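Local coordinates for protein ATP-dependent DNA helicase (PDB 5V9X) that unwinds RNA:DNA hybrids in the 3'-to-5' direction, tracking along single-stranded DNA and drawing its energy from ATP hydrolysis, at residues E401-V413 against V441-T453. Sequence-based numbering, arbitrary orientation.
Sequences EAPPSVASGLQRV and VTVQRMQTGDIET
M446 fits as a knob into a hole on helix 406-413 made by V406, G409, L410 and V413. Its CB meets L410 CD2 at 3.8 Å. CG touches both V406 CG1 and L410 CG, each at 4.0 Å. SD passes over the backbone of G409, where no side chain stands in the way. The chain then bends at chi3 (67°), which brings CE to 3.3 Å from G409 O and beside V413 CG2. L410 runs past M446 in the opposite direction. Its other branch, CD1, meets I451 CG2 at 3.7 Å, and the same I451 methyl packs on A407. V406 crosses R445 at about a right angle, with CG2 3.5 Å from R445 CB.

Segments 406-413 and 441-448 cross at -74°, with axes 9.2 Å apart at closest approach. Helix 406-413 belongs to the second RecA-like domain and follows strand 394-400 of its parallel sheet. Helix 433-448 follows strand 424-429 of the same sheet and packs against it through V443 and M446. The ring atom P403 CG meets the T442 methyl CG2. T442 OG1 bonds instead to G438 O in its own helix. P404, next in the chain, packs on a guanine base of the bound DNA.

A Schellman motif with G449 as its C-prime residue ends helix 433-448 and turns the chain back toward helix 406-413. E452 then reaches the N-terminus of that helix. Its OE2 takes a nearly straight bond from A407 N (3.1 Å, 163°) on the syn lone pair, and a weak, bent one from V406 N. The carboxylate would probably be stabilised by the helix dipole. S405 is the N-cap, its CB against the E452 carboxylate and its OG accepting a weak bond from S408 N.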
ATOM      1  N   GLU A 401      16.676   1.913   0.596  1.00 54.39           N
ATOM      2  CA  GLU A 401      15.986   2.612  -0.488  1.00 56.04           C
ATOM      3  C   GLU A 401      14.857   3.473   0.069  1.00 53.79           C
ATOM      4  O   GLU A 401      14.355   3.211   1.166  1.00 58.62           O
ATOM      5  CB  GLU A 401      15.454   1.628  -1.538  1.00 59.23           C
ATOM      6  CG  GLU A 401      14.954   2.272  -2.827  1.00 65.36           C
ATOM      7  CD  GLU A 401      14.555   1.252  -3.879  1.00 70.43           C
ATOM      8  OE1 GLU A 401      14.039   0.176  -3.506  1.00 72.04           O
ATOM      9  OE2 GLU A 401      14.768   1.524  -5.080  1.00 73.76           O
ATOM     10  N   ALA A 402      14.466   4.512  -0.662  1.00 48.08           N
ATOM     11  CA  ALA A 402      13.345   5.331  -0.231  1.00 51.76           C
ATOM     12  C   ALA A 402      12.095   4.465  -0.092  1.00 49.58           C
ATOM     13  O   ALA A 402      11.868   3.567  -0.911  1.00 52.20           O
ATOM     14  CB  ALA A 402      13.093   6.469  -1.222  1.00 52.55           C
ATOM     15  N   PRO A 403      11.279   4.687   0.933  1.00 47.32           N
ATOM     16  CA  PRO A 403      10.079   3.865   1.128  1.00 44.06           C
ATOM     17  C   PRO A 403       9.007   4.217   0.111  1.00 48.57           C
ATOM     18  O   PRO A 403       9.086   5.267  -0.543  1.00 56.64           O
ATOM     19  CB  PRO A 403       9.643   4.217   2.558  1.00 45.03           C
ATOM     20  CG  PRO A 403      10.180   5.581   2.785  1.00 47.51           C
ATOM     21  CD  PRO A 403      11.467   5.667   2.019  1.00 45.60           C
ATOM     22  N   PRO A 404       7.992   3.362  -0.060  1.00 50.05           N
ATOM     23  CA  PRO A 404       6.999   3.606  -1.122  1.00 49.13           C
ATOM     24  C   PRO A 404       6.196   4.886  -0.950  1.00 48.90           C
ATOM     25  O   PRO A 404       5.640   5.382  -1.937  1.00 54.45           O
ATOM     26  CB  PRO A 404       6.095   2.367  -1.051  1.00 47.18           C
ATOM     27  CG  PRO A 404       6.295   1.824   0.324  1.00 45.34           C
ATOM     28  CD  PRO A 404       7.731   2.097   0.649  1.00 47.11           C
ATOM     29  N   SER A 405       6.108   5.433   0.259  1.00 44.77           N
ATOM     30  CA  SER A 405       5.425   6.702   0.475  1.00 37.37           C
ATOM     31  C   SER A 405       5.920   7.302   1.783  1.00 39.20           C
ATOM     32  O   SER A 405       6.642   6.661   2.551  1.00 45.27           O
ATOM     33  CB  SER A 405       3.905   6.527   0.491  1.00 36.42           C
ATOM     34  OG  SER A 405       3.500   5.648   1.525  1.00 42.92           O
ATOM     35  N   VAL A 406       5.524   8.554   2.022  1.00 35.71           N
ATOM     36  CA  VAL A 406       5.896   9.222   3.265  1.00 40.28           C
ATOM     37  C   VAL A 406       5.175   8.586   4.445  1.00 49.78           C
ATOM     38  O   VAL A 406       5.759   8.397   5.520  1.00 51.96           O
ATOM     39  CB  VAL A 406       5.606  10.729   3.165  1.00 34.25           C
ATOM     40  CG1 VAL A 406       5.832  11.414   4.505  1.00 34.70           C
ATOM     41  CG2 VAL A 406       6.473  11.359   2.088  1.00 35.03           C
ATOM     42  N   ALA A 407       3.898   8.237   4.261  1.00 49.29           N
ATOM     43  CA  ALA A 407       3.135   7.617   5.339  1.00 45.18           C
ATOM     44  C   ALA A 407       3.776   6.312   5.791  1.00 48.26           C
ATOM     45  O   ALA A 407       3.888   6.052   6.996  1.00 52.43           O
ATOM     46  CB  ALA A 407       1.691   7.385   4.894  1.00 36.80           C
ATOM     47  N   SER A 408       4.213   5.481   4.842  1.00 48.45           N
ATOM     48  CA  SER A 408       4.833   4.214   5.215  1.00 51.58           C
ATOM     49  C   SER A 408       6.141   4.442   5.962  1.00 55.79           C
ATOM     50  O   SER A 408       6.426   3.753   6.949  1.00 65.04           O
ATOM     51  CB  SER A 408       5.058   3.345   3.977  1.00 53.38           C
ATOM     52  OG  SER A 408       6.132   3.830   3.195  1.00 59.96           O
ATOM     53  N   GLY A 409       6.945   5.409   5.514  1.00 51.50           N
ATOM     54  CA  GLY A 409       8.163   5.740   6.238  1.00 51.16           C
ATOM     55  C   GLY A 409       7.895   6.139   7.677  1.00 53.47           C
ATOM     56  O   GLY A 409       8.671   5.811   8.577  1.00 57.76           O
ATOM     57  N   LEU A 410       6.790   6.851   7.914  1.00 51.58           N
ATOM     58  CA  LEU A 410       6.396   7.186   9.278  1.00 42.25           C
ATOM     59  C   LEU A 410       5.904   5.960  10.034  1.00 38.30           C
ATOM     60  O   LEU A 410       6.097   5.866  11.252  1.00 33.59           O
ATOM     61  CB  LEU A 410       5.312   8.264   9.262  1.00 40.44           C
ATOM     62  CG  LEU A 410       5.755   9.689   8.936  1.00 44.99           C
ATOM     63  CD1 LEU A 410       4.549  10.575   8.692  1.00 33.95           C
ATOM     64  CD2 LEU A 410       6.609  10.245  10.064  1.00 47.12           C
ATOM     65  N   GLN A 411       5.261   5.023   9.339  1.00 39.23           N
ATOM     66  CA  GLN A 411       4.801   3.805   9.995  1.00 39.62           C
ATOM     67  C   GLN A 411       5.956   2.850  10.271  1.00 45.60           C
ATOM     68  O   GLN A 411       6.023   2.247  11.349  1.00 40.45           O
ATOM     69  CB  GLN A 411       3.730   3.126   9.140  1.00 31.59           C
ATOM     70  CG  GLN A 411       2.412   3.885   9.079  1.00 30.41           C
ATOM     71  CD  GLN A 411       1.617   3.796  10.372  1.00 36.82           C
ATOM     72  OE1 GLN A 411       2.060   3.189  11.352  1.00 40.09           O
ATOM     73  NE2 GLN A 411       0.433   4.399  10.379  1.00 36.88           N
ATOM     74  N   ARG A 412       6.879   2.714   9.318  1.00 52.12           N
ATOM     75  CA  ARG A 412       8.003   1.799   9.488  1.00 51.54           C
ATOM     76  C   ARG A 412       8.928   2.265  10.606  1.00 45.69           C
ATOM     77  O   ARG A 412       9.225   1.512  11.538  1.00 45.90           O
ATOM     78  CB  ARG A 412       8.764   1.656   8.167  1.00 49.79           C
ATOM     79  CG  ARG A 412       8.000   0.872   7.110  1.00 46.49           C
ATOM     80  CD  ARG A 412       8.816   0.671   5.847  1.00 43.16           C
ATOM     81  NE  ARG A 412       8.012   0.077   4.782  1.00 39.16           N
ATOM     82  CZ  ARG A 412       8.479  -0.246   3.581  1.00 38.34           C
ATOM     83  NH1 ARG A 412       9.754  -0.039   3.283  1.00 38.74           N
ATOM     84  NH2 ARG A 412       7.669  -0.779   2.676  1.00 37.23           N
ATOM     85  N   VAL A 413       9.397   3.514  10.528  1.00 40.04           N
ATOM     86  CA  VAL A 413      10.275   4.044  11.569  1.00 42.77           C
ATOM     87  C   VAL A 413       9.572   4.037  12.921  1.00 47.91           C
ATOM     88  O   VAL A 413      10.221   3.917  13.968  1.00 53.11           O
ATOM     89  CB  VAL A 413      10.765   5.456  11.185  1.00 47.77           C
ATOM     90  CG1 VAL A 413      11.563   6.089  12.319  1.00 48.50           C
ATOM     91  CG2 VAL A 413      11.607   5.395   9.915  1.00 43.36           C
ATOM     92  N   VAL A 441      13.895  13.853   0.373  1.00 52.61           N
ATOM     93  CA  VAL A 441      12.538  14.395   0.365  1.00 52.84           C
ATOM     94  C   VAL A 441      11.650  13.618   1.328  1.00 49.92           C
ATOM     95  O   VAL A 441      10.818  14.197   2.035  1.00 48.19           O
ATOM     96  CB  VAL A 441      11.964  14.392  -1.064  1.00 52.73           C
ATOM     97  CG1 VAL A 441      10.508  14.832  -1.057  1.00 47.83           C
ATOM     98  CG2 VAL A 441      12.785  15.294  -1.969  1.00 57.02           C
ATOM     99  N   THR A 442      11.824  12.297   1.383  1.00 48.20           N
ATOM    100  CA  THR A 442      11.024  11.482   2.292  1.00 45.61           C
ATOM    101  C   THR A 442      11.273  11.876   3.743  1.00 49.48           C
ATOM    102  O   THR A 442      10.327  12.083   4.511  1.00 48.01           O
ATOM    103  CB  THR A 442      11.326  10.002   2.071  1.00 44.74           C
ATOM    104  OG1 THR A 442      10.993   9.644   0.725  1.00 40.67           O
ATOM    105  CG2 THR A 442      10.513   9.150   3.030  1.00 48.60           C
ATOM    106  N   VAL A 443      12.546  11.988   4.135  1.00 51.97           N
ATOM    107  CA  VAL A 443      12.875  12.452   5.481  1.00 51.00           C
ATOM    108  C   VAL A 443      12.296  13.840   5.721  1.00 53.68           C
ATOM    109  O   VAL A 443      11.771  14.134   6.802  1.00 50.88           O
ATOM    110  CB  VAL A 443      14.401  12.430   5.694  1.00 48.58           C
ATOM    111  CG1 VAL A 443      14.785  13.207   6.948  1.00 50.73           C
ATOM    112  CG2 VAL A 443      14.903  11.000   5.781  1.00 41.46           C
ATOM    113  N   GLN A 444      12.373  14.708   4.710  1.00 56.61           N
ATOM    114  CA  GLN A 444      11.840  16.059   4.838  1.00 53.70           C
ATOM    115  C   GLN A 444      10.343  16.037   5.124  1.00 54.36           C
ATOM    116  O   GLN A 444       9.868  16.688   6.062  1.00 54.35           O
ATOM    117  CB  GLN A 444      12.141  16.846   3.563  1.00 54.63           C
ATOM    118  CG  GLN A 444      11.553  18.239   3.525  1.00 62.11           C
ATOM    119  CD  GLN A 444      11.801  18.924   2.198  1.00 68.06           C
ATOM    120  OE1 GLN A 444      12.858  19.521   1.981  1.00 74.19           O
ATOM    121  NE2 GLN A 444      10.831  18.834   1.293  1.00 65.27           N
ATOM    122  N   ARG A 445       9.581  15.284   4.325  1.00 53.07           N
ATOM    123  CA  ARG A 445       8.135  15.230   4.513  1.00 51.22           C
ATOM    124  C   ARG A 445       7.760  14.535   5.817  1.00 51.41           C
ATOM    125  O   ARG A 445       6.747  14.889   6.432  1.00 46.78           O
ATOM    126  CB  ARG A 445       7.477  14.523   3.327  1.00 52.75           C
ATOM    127  CG  ARG A 445       7.838  15.104   1.961  1.00 55.12           C
ATOM    128  CD  ARG A 445       6.873  16.193   1.524  1.00 61.30           C
ATOM    129  NE  ARG A 445       5.642  15.643   0.962  1.00 67.83           N
ATOM    130  CZ  ARG A 445       4.622  16.380   0.534  1.00 69.29           C
ATOM    131  NH1 ARG A 445       4.680  17.703   0.609  1.00 70.57           N
ATOM    132  NH2 ARG A 445       3.541  15.796   0.036  1.00 69.11           N
ATOM    133  N   MET A 446       8.552  13.549   6.250  1.00 54.52           N
ATOM    134  CA  MET A 446       8.260  12.854   7.503  1.00 47.80           C
ATOM    135  C   MET A 446       8.375  13.792   8.697  1.00 43.42           C
ATOM    136  O   MET A 446       7.566  13.721   9.631  1.00 39.50           O
ATOM    137  CB  MET A 446       9.204  11.666   7.684  1.00 44.41           C
ATOM    138  CG  MET A 446       8.964  10.503   6.750  1.00 44.92           C
ATOM    139  SD  MET A 446      10.357   9.354   6.771  1.00 51.43           S
ATOM    140  CE  MET A 446      10.245   8.719   8.441  1.00 55.28           C
ATOM    141  N   GLN A 447       9.384  14.666   8.693  1.00 46.31           N
ATOM    142  CA  GLN A 447       9.570  15.586   9.808  1.00 48.51           C
ATOM    143  C   GLN A 447       8.441  16.605   9.894  1.00 52.45           C
ATOM    144  O   GLN A 447       8.094  17.047  10.995  1.00 59.08           O
ATOM    145  CB  GLN A 447      10.923  16.287   9.681  1.00 51.45           C
ATOM    146  CG  GLN A 447      12.116  15.343   9.776  1.00 52.81           C
ATOM    147  CD  GLN A 447      13.437  16.027   9.480  1.00 55.79           C
ATOM    148  OE1 GLN A 447      13.473  17.126   8.926  1.00 60.02           O
ATOM    149  NE2 GLN A 447      14.535  15.376   9.852  1.00 52.44           N
ATOM    150  N   THR A 448       7.853  16.985   8.760  1.00 52.91           N
ATOM    151  CA  THR A 448       6.727  17.910   8.734  1.00 51.14           C
ATOM    152  C   THR A 448       5.378  17.205   8.629  1.00 47.58           C
ATOM    153  O   THR A 448       4.342  17.875   8.660  1.00 52.61           O
ATOM    154  CB  THR A 448       6.878  18.900   7.573  1.00 52.61           C
ATOM    155  OG1 THR A 448       6.856  18.191   6.329  1.00 55.11           O
ATOM    156  CG2 THR A 448       8.187  19.666   7.690  1.00 52.68           C
ATOM    157  N   GLY A 449       5.364  15.881   8.506  1.00 44.69           N
ATOM    158  CA  GLY A 449       4.111  15.152   8.452  1.00 49.08           C
ATOM    159  C   GLY A 449       3.312  15.351   7.183  1.00 53.17           C
ATOM    160  O   GLY A 449       2.082  15.251   7.213  1.00 53.76           O
ATOM    161  N   ASP A 450       3.980  15.629   6.063  1.00 55.59           N
ATOM    162  CA  ASP A 450       3.305  15.868   4.787  1.00 56.67           C
ATOM    163  C   ASP A 450       3.103  14.532   4.082  1.00 58.28           C
ATOM    164  O   ASP A 450       3.893  14.109   3.235  1.00 55.94           O
ATOM    165  CB  ASP A 450       4.110  16.838   3.930  1.00 59.05           C
ATOM    166  CG  ASP A 450       3.942  18.281   4.363  1.00 67.77           C
ATOM    167  OD1 ASP A 450       2.787  18.748   4.451  1.00 71.08           O
ATOM    168  OD2 ASP A 450       4.964  18.947   4.631  1.00 71.73           O
ATOM    169  N   ILE A 451       2.008  13.858   4.439  1.00 58.26           N
ATOM    170  CA  ILE A 451       1.673  12.572   3.834  1.00 51.32           C
ATOM    171  C   ILE A 451       0.720  12.785   2.665  1.00 49.29           C
ATOM    172  O   ILE A 451       0.291  13.910   2.389  1.00 49.35           O
ATOM    173  CB  ILE A 451       1.073  11.604   4.869  1.00 52.94           C
ATOM    174  CG1 ILE A 451      -0.196  12.190   5.489  1.00 53.43           C
ATOM    175  CG2 ILE A 451       2.098  11.270   5.946  1.00 54.04           C
ATOM    176  CD1 ILE A 451      -0.876  11.253   6.462  1.00 48.84           C
ATOM    177  N   GLU A 452       0.383  11.700   1.977  1.00 52.99           N
ATOM    178  CA  GLU A 452      -0.425  11.772   0.772  1.00 54.80           C
ATOM    179  C   GLU A 452      -1.906  11.876   1.115  1.00 61.41           C
ATOM    180  O   GLU A 452      -2.363  11.376   2.148  1.00 68.54           O
ATOM    181  CB  GLU A 452      -0.185  10.543  -0.106  1.00 56.07           C
ATOM    182  CG  GLU A 452       1.261  10.058  -0.134  1.00 66.90           C
ATOM    183  CD  GLU A 452       1.614   9.173   1.053  1.00 72.63           C
ATOM    184  OE1 GLU A 452       0.783   8.318   1.431  1.00 74.94           O
ATOM    185  OE2 GLU A 452       2.719   9.339   1.613  1.00 71.62           O
ATOM    186  N   THR A 453      -2.654  12.538   0.235  1.00 57.60           N
ATOM    187  CA  THR A 453      -4.102  12.600   0.366  1.00 57.40           C
ATOM    188  C   THR A 453      -4.723  11.343  -0.230  1.00 53.71           C
ATOM    189  O   THR A 453      -4.463  10.998  -1.386  1.00 50.15           O
ATOM    190  CB  THR A 453      -4.656  13.848  -0.324  1.00 64.13           C
ATOM    191  OG1 THR A 453      -4.415  14.999   0.496  1.00 70.51           O
ATOM    192  CG2 THR A 453      -6.153  13.713  -0.564  1.00 65.82           C
TER